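Local structure of conserved domain protein (Streptococcus pneumoniae, 4IAJ) at residues M6-Y11 with E18-F23; I12-N17 with D42-Q47. The protein is of unknown function, a small alpha-beta protein of the DUF4649 family that packs in an assembly of eight chains. All coordinates share one frame; numbering follows the deposited sequence.

Contact 1: residues M6-Y11 with E18-F23; sequences MIEITY and ERTVTF
I7, I9 and Y11 are tied through their backbones to F23, V21 and R19 by six N-H...O=C bonds, two to each residue pair. The tightest is F23 N to I7 O at 2.7 Å. Between them, E8-T22 and T10-T20 are the non-hydrogen-bonded pairs, and CA-H groups lean on the facing carbonyls, as T10 CA does on R19 O at 3.2 Å. On the face of E8, T10, T20 and T22, the hydroxyls of T10 and T20 bond directly, T10 OG1 to T20 OG1 at 2.7 Å. Beside them T22 CG2 rests against E8 CG at 3.7 Å, the two side chains running the same way. On the other face Y11 CG stands between its own N and carbonyl carbon (chi1 59°), and the ring takes R19 CB over one face, 3.8 Å from the ring centroid and shifted toward the rim near CE1 and CZ: a CH-pi contact. The R19 guanidinium leads away to D13 and to the H59 carbonyl of a neighbouring subunit. V21 CG2 lies near the plane at the Y11 ring edge and meets I9 CB at 4.0 Å, while F23 receives I7 CG2 at CD2 and I9 CD1 at CE2. Helices 26-35 and 65-71 pack on I7 and I9, and F29 of the first meets the F23 ring edge-to-face. M6 and I7 both oppose F23, a classic beta bulge at the start of an antiparallel beta hairpin whose strand 18-23 is outermost in the chain's four-stranded sheet.

Contact 2: residues I12-N17 with D42-Q47; sequences IDASKN and DYYPVQ. With EDO (1,2-ethanediol), chain P.
D13 lies over the ring of Y44, its CA 3.4 Å from the ring centroid and 12° off the normal, a CH-pi contact centred on the face. D13 CB reaches beyond it to CE2, and A14 CB to the hydroxyl end. I12 CB packs on P45 CG at 4.4 Å, while I12 CD1, swung round by chi2 of -62°, rests on the Q47 amide, 3.8 Å from NE2, whose hydrogen-bond partner is E18 OE2. Two hydrogen bonds join the segments: I12 N to P45 O, and A14 N to Y44 OH at 3.2 Å. Within 12-17, a type I turn runs from D13 to K16, and D13 OD1 accepts three bonds: S15 N and N17 N come from opposite sides of the carboxylate plane, S15 OG, at 2.6 Å, from the syn side, nearer to it. The S15 N bond closes an Asx turn; N17 ND2 adds a bond to S15 OG. In 42-47 an ethanediol, probably from the crystallisation liquor, places C1 over the centre of the Y43 ring. D13 OD2 meets R19 in a salt bridge, so both carboxylate oxygens are engaged: three donors and a cation would probably stabilise the charged form and fix the turn that Y44 lies against.

How the contacts relate
The centres of contacts 1 and 2 are 12 Å apart, and their segments alternate along the chain: 6-11, 12-17, 18-23, then 42-47. Segment 12-17 is therefore the connection of the hairpin whose strands make up contact 1, and contact 2 sets that connection against the chain entering strand 46-51, the neighbour of strand 7-12 in the same antiparallel sheet. Q47 joins the two directly, its N 2.7 Å from T10 O and its NE2 2.8 Å from E18 OE2, both probable hydrogen bonds. Contact 1 lies nearer the chain's centre; contact 2 is at the surface, where A14 and Y44 pack on Y43 of a neighbouring subunit, so the hairpin end also takes part in assembly.

Contact 1: residues M6-Y11 with E18-F23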
loop_
_atom_site.group_PDB
_atom_site.type_symbol
_atom_site.label_atom_id
_atom_site.label_comp_id
_atom_site.label_asym_id
_atom_site.label_seq_id
_atom_site.Cartn_x
_atom_site.Cartn_y
_atom_site.Cartn_z
HETATM N N MSE B 6 -30.236 4.846 0.649
HETATM C CA MSE B 6 -30.356 3.418 0.897
HETATM C C MSE B 6 -29.305 2.890 1.867
HETATM O O MSE B 6 -29.616 1.993 2.644
HETATM C CB MSE B 6 -30.257 2.640 -0.409
HETATM C CG MSE B 6 -31.330 1.564 -0.419
HETATM SE SE MSE B 6 -31.093 0.618 -2.103
HETATM C CE MSE B 6 -32.171 1.874 -3.172
ATOM N N ILE B 7 -28.083 3.429 1.829
ATOM C CA ILE B 7 -27.006 3.007 2.737
ATOM C C ILE B 7 -26.371 4.193 3.478
ATOM O O ILE B 7 -25.986 5.181 2.864
ATOM C CB ILE B 7 -25.917 2.198 2.010
ATOM C CG1 ILE B 7 -26.541 0.957 1.388
ATOM C CG2 ILE B 7 -24.820 1.778 2.978
ATOM C CD1 ILE B 7 -25.565 0.054 0.676
ATOM N N GLU B 8 -26.315 4.086 4.806
ATOM C CA GLU B 8 -25.598 5.018 5.657
ATOM C C GLU B 8 -24.705 4.204 6.565
ATOM O O GLU B 8 -25.132 3.197 7.113
ATOM C CB GLU B 8 -26.549 5.868 6.484
ATOM C CG GLU B 8 -27.444 6.748 5.624
ATOM C CD GLU B 8 -27.979 7.983 6.348
ATOM O OE1 GLU B 8 -27.597 8.229 7.520
ATOM O OE2 GLU B 8 -28.782 8.716 5.724
ATOM N N ILE B 9 -23.451 4.613 6.684
ATOM C CA ILE B 9 -22.490 3.883 7.495
ATOM C C ILE B 9 -21.793 4.857 8.436
ATOM O O ILE B 9 -21.269 5.875 7.997
ATOM C CB ILE B 9 -21.423 3.182 6.646
ATOM C CG1 ILE B 9 -22.058 2.260 5.592
ATOM C CG2 ILE B 9 -20.481 2.396 7.541
ATOM C CD1 ILE B 9 -21.070 1.780 4.539
ATOM N N THR B 10 -21.790 4.549 9.729
ATOM C CA THR B 10 -21.078 5.379 10.680
ATOM C C THR B 10 -19.975 4.529 11.302
ATOM O O THR B 10 -20.199 3.394 11.699
ATOM C CB THR B 10 -22.001 5.968 11.752
ATOM O OG1 THR B 10 -22.962 6.844 11.146
ATOM C CG2 THR B 10 -21.202 6.768 12.745
ATOM N N TYR B 11 -18.772 5.073 11.334
ATOM C CA TYR B 11 -17.622 4.353 11.862
ATOM C C TYR B 11 -16.790 5.287 12.711
ATOM O O TYR B 11 -17.001 6.506 12.708
ATOM C CB TYR B 11 -16.809 3.728 10.729
ATOM C CG TYR B 11 -16.295 4.706 9.728
ATOM C CD1 TYR B 11 -15.139 5.432 9.960
ATOM C CD2 TYR B 11 -16.966 4.904 8.543
ATOM C CE1 TYR B 11 -14.669 6.345 9.020
ATOM C CE2 TYR B 11 -16.508 5.796 7.607
ATOM C CZ TYR B 11 -15.375 6.522 7.847
ATOM O OH TYR B 11 -14.962 7.408 6.885
ATOM N N GLU B 18 -16.587 9.954 15.277
ATOM C CA GLU B 18 -17.559 9.311 14.410
ATOM C C GLU B 18 -17.569 9.990 13.047
ATOM O O GLU B 18 -17.604 11.207 12.956
ATOM C CB GLU B 18 -18.967 9.351 14.999
ATOM C CG GLU B 18 -19.224 8.361 16.125
ATOM C CD GLU B 18 -20.519 8.647 16.874
ATOM O OE1 GLU B 18 -21.472 9.156 16.245
ATOM O OE2 GLU B 18 -20.581 8.361 18.092
ATOM N N ARG B 19 -17.521 9.179 12.006
ATOM C CA ARG B 19 -17.658 9.626 10.625
ATOM C C ARG B 19 -18.833 8.932 10.003
ATOM O O ARG B 19 -19.004 7.739 10.209
ATOM C CB ARG B 19 -16.421 9.260 9.820
ATOM C CG ARG B 19 -15.135 9.899 10.302
ATOM C CD ARG B 19 -15.293 11.387 10.499
ATOM N NE ARG B 19 -14.099 11.958 11.105
ATOM C CZ ARG B 19 -14.055 13.076 11.822
ATOM N NH1 ARG B 19 -15.172 13.781 12.103
ATOM N NH2 ARG B 19 -12.873 13.469 12.294
ATOM N N THR B 20 -19.627 9.656 9.219
ATOM C CA THR B 20 -20.761 9.054 8.533
ATOM C C THR B 20 -20.602 9.250 7.025
ATOM O O THR B 20 -20.329 10.356 6.582
ATOM C CB THR B 20 -22.092 9.646 9.023
ATOM O OG1 THR B 20 -22.234 9.381 10.425
ATOM C CG2 THR B 20 -23.271 9.021 8.290
ATOM N N VAL B 21 -20.736 8.163 6.266
ATOM C CA VAL B 21 -20.794 8.229 4.802
ATOM C C VAL B 21 -22.126 7.658 4.360
ATOM O O VAL B 21 -22.686 6.807 5.042
ATOM C CB VAL B 21 -19.634 7.497 4.099
ATOM C CG1 VAL B 21 -18.323 8.208 4.391
ATOM C CG2 VAL B 21 -19.535 6.031 4.513
ATOM N N THR B 22 -22.631 8.147 3.229
ATOM C CA THR B 22 -23.922 7.726 2.716
ATOM C C THR B 22 -23.819 7.365 1.238
ATOM O O THR B 22 -22.975 7.900 0.505
ATOM C CB THR B 22 -25.006 8.820 2.881
ATOM O OG1 THR B 22 -24.678 9.959 2.084
ATOM C CG2 THR B 22 -25.122 9.267 4.322
ATOM N N PHE B 23 -24.684 6.452 0.816
ATOM C CA PHE B 23 -24.781 6.072 -0.575
ATOM C C PHE B 23 -26.243 6.133 -0.948
ATOM O O PHE B 23 -27.096 5.611 -0.227
ATOM C CB PHE B 23 -24.133 4.694 -0.801
ATOM C CG PHE B 23 -22.685 4.654 -0.386
ATOM C CD1 PHE B 23 -21.681 5.022 -1.273
ATOM C CD2 PHE B 23 -22.333 4.313 0.916
ATOM C CE1 PHE B 23 -20.362 5.014 -0.880
ATOM C CE2 PHE B 23 -21.008 4.311 1.318
ATOM C CZ PHE B 23 -20.022 4.654 0.424
#

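Contact 2: residues I12-N17 with D42-Q47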
loop_
_atom_site.group_PDB
_atom_site.type_symbol
_atom_site.label_atom_id
_atom_site.label_comp_id
_atom_site.label_asym_id
_atom_site.label_seq_id
_atom_site.Cartn_x
_atom_site.Cartn_y
_atom_site.Cartn_z
ATOM N N ILE B 12 -15.874 4.701 13.472
ATOM C CA ILE B 12 -15.016 5.453 14.390
ATOM C C ILE B 12 -13.621 5.415 13.844
ATOM O O ILE B 12 -13.081 4.330 13.658
ATOM C CB ILE B 12 -14.967 4.843 15.805
ATOM C CG1 ILE B 12 -16.375 4.478 16.297
ATOM C CG2 ILE B 12 -14.268 5.798 16.768
ATOM C CD1 ILE B 12 -17.321 5.644 16.418
ATOM N N ASP B 13 -13.028 6.582 13.603
ATOM C CA ASP B 13 -11.694 6.635 13.009
ATOM C C ASP B 13 -10.631 6.625 14.104
ATOM O O ASP B 13 -10.960 6.499 15.298
ATOM C CB ASP B 13 -11.560 7.842 12.043
ATOM C CG ASP B 13 -11.560 9.180 12.731
ATOM O OD1 ASP B 13 -11.337 9.284 13.964
ATOM O OD2 ASP B 13 -11.804 10.172 12.005
ATOM N N ALA B 14 -9.373 6.768 13.708
ATOM C CA ALA B 14 -8.255 6.633 14.636
ATOM C C ALA B 14 -8.135 7.815 15.613
ATOM O O ALA B 14 -7.438 7.717 16.622
ATOM C CB ALA B 14 -6.960 6.440 13.861
ATOM N N SER B 15 -8.838 8.916 15.329
ATOM C CA SER B 15 -8.921 10.029 16.248
ATOM C C SER B 15 -10.061 9.805 17.248
ATOM O O SER B 15 -10.333 10.666 18.079
ATOM C CB SER B 15 -9.122 11.354 15.474
ATOM O OG SER B 15 -10.425 11.502 14.922
ATOM N N LYS B 16 -10.724 8.649 17.142
ATOM C CA LYS B 16 -11.889 8.281 17.978
ATOM C C LYS B 16 -13.099 9.180 17.744
ATOM O O LYS B 16 -13.910 9.373 18.648
ATOM C CB LYS B 16 -11.528 8.229 19.479
ATOM C CG LYS B 16 -10.394 7.262 19.804
ATOM C CD LYS B 16 -10.672 5.850 19.292
ATOM C CE LYS B 16 -9.463 4.938 19.435
ATOM N NZ LYS B 16 -9.128 4.670 20.862
ATOM N N ASN B 17 -13.231 9.684 16.518
ATOM C CA ASN B 17 -14.386 10.484 16.106
ATOM C C ASN B 17 -15.286 9.713 15.159
ATOM O O ASN B 17 -14.809 8.917 14.328
ATOM C CB ASN B 17 -13.931 11.800 15.454
ATOM C CG ASN B 17 -13.430 12.815 16.481
ATOM O OD1 ASN B 17 -14.215 13.382 17.233
ATOM N ND2 ASN B 17 -12.118 13.026 16.529
ATOM N N ASP B 42 -11.300 1.207 5.820
ATOM C CA ASP B 42 -11.486 -0.258 5.769
ATOM C C ASP B 42 -11.239 -1.005 7.067
ATOM O O ASP B 42 -11.856 -2.031 7.288
ATOM C CB ASP B 42 -10.600 -0.905 4.693
ATOM C CG ASP B 42 -11.112 -0.643 3.285
ATOM O OD1 ASP B 42 -12.181 -0.006 3.136
ATOM O OD2 ASP B 42 -10.423 -1.050 2.342
ATOM N N TYR B 43 -10.323 -0.539 7.902
ATOM C CA TYR B 43 -10.066 -1.265 9.168
ATOM C C TYR B 43 -10.786 -0.622 10.354
ATOM O O TYR B 43 -10.487 -0.915 11.500
ATOM C CB TYR B 43 -8.577 -1.330 9.440
ATOM C CG TYR B 43 -7.877 -2.348 8.598
ATOM C CD1 TYR B 43 -7.367 -2.023 7.338
ATOM C CD2 TYR B 43 -7.735 -3.632 9.052
ATOM C CE1 TYR B 43 -6.724 -2.980 6.570
ATOM C CE2 TYR B 43 -7.083 -4.589 8.317
ATOM C CZ TYR B 43 -6.590 -4.273 7.075
ATOM O OH TYR B 43 -5.953 -5.262 6.367
ATOM N N TYR B 44 -11.732 0.273 10.097
ATOM C CA TYR B 44 -12.354 0.968 11.199
ATOM C C TYR B 44 -13.599 0.203 11.612
ATOM O O TYR B 44 -14.330 -0.300 10.755
ATOM C CB TYR B 44 -12.706 2.386 10.812
ATOM C CG TYR B 44 -11.561 3.386 10.737
ATOM C CD1 TYR B 44 -10.465 3.322 11.595
ATOM C CD2 TYR B 44 -11.643 4.465 9.877
ATOM C CE1 TYR B 44 -9.459 4.274 11.544
ATOM C CE2 TYR B 44 -10.651 5.433 9.832
ATOM C CZ TYR B 44 -9.570 5.338 10.668
ATOM O OH TYR B 44 -8.611 6.312 10.669
ATOM N N PRO B 45 -13.853 0.125 12.932
ATOM C CA PRO B 45 -15.091 -0.514 13.386
ATOM C C PRO B 45 -16.335 0.284 13.016
ATOM O O PRO B 45 -16.336 1.525 13.073
ATOM C CB PRO B 45 -14.927 -0.558 14.911
ATOM C CG PRO B 45 -14.014 0.593 15.220
ATOM C CD PRO B 45 -13.087 0.710 14.050
ATOM N N VAL B 46 -17.396 -0.434 12.657
ATOM C CA VAL B 46 -18.656 0.200 12.272
ATOM C C VAL B 46 -19.551 0.343 13.490
ATOM O O VAL B 46 -19.836 -0.622 14.193
ATOM C CB VAL B 46 -19.366 -0.563 11.141
ATOM C CG1 VAL B 46 -20.741 0.020 10.851
ATOM C CG2 VAL B 46 -18.512 -0.531 9.875
ATOM N N GLN B 47 -19.969 1.572 13.737
ATOM C CA GLN B 47 -20.845 1.870 14.841
ATOM C C GLN B 47 -22.295 1.706 14.438
ATOM O O GLN B 47 -23.097 1.261 15.247
ATOM C CB GLN B 47 -20.598 3.289 15.317
ATOM C CG GLN B 47 -21.084 3.528 16.729
ATOM C CD GLN B 47 -21.422 4.975 16.956
ATOM O OE1 GLN B 47 -22.239 5.553 16.228
ATOM N NE2 GLN B 47 -20.786 5.585 17.953
HETATM C C1 EDO P . -10.285 -4.857 6.716
HETATM O O1 EDO P . -11.587 -5.353 7.055
HETATM C C2 EDO P . -10.011 -4.878 5.211
HETATM O O2 EDO P . -11.191 -5.096 4.422
#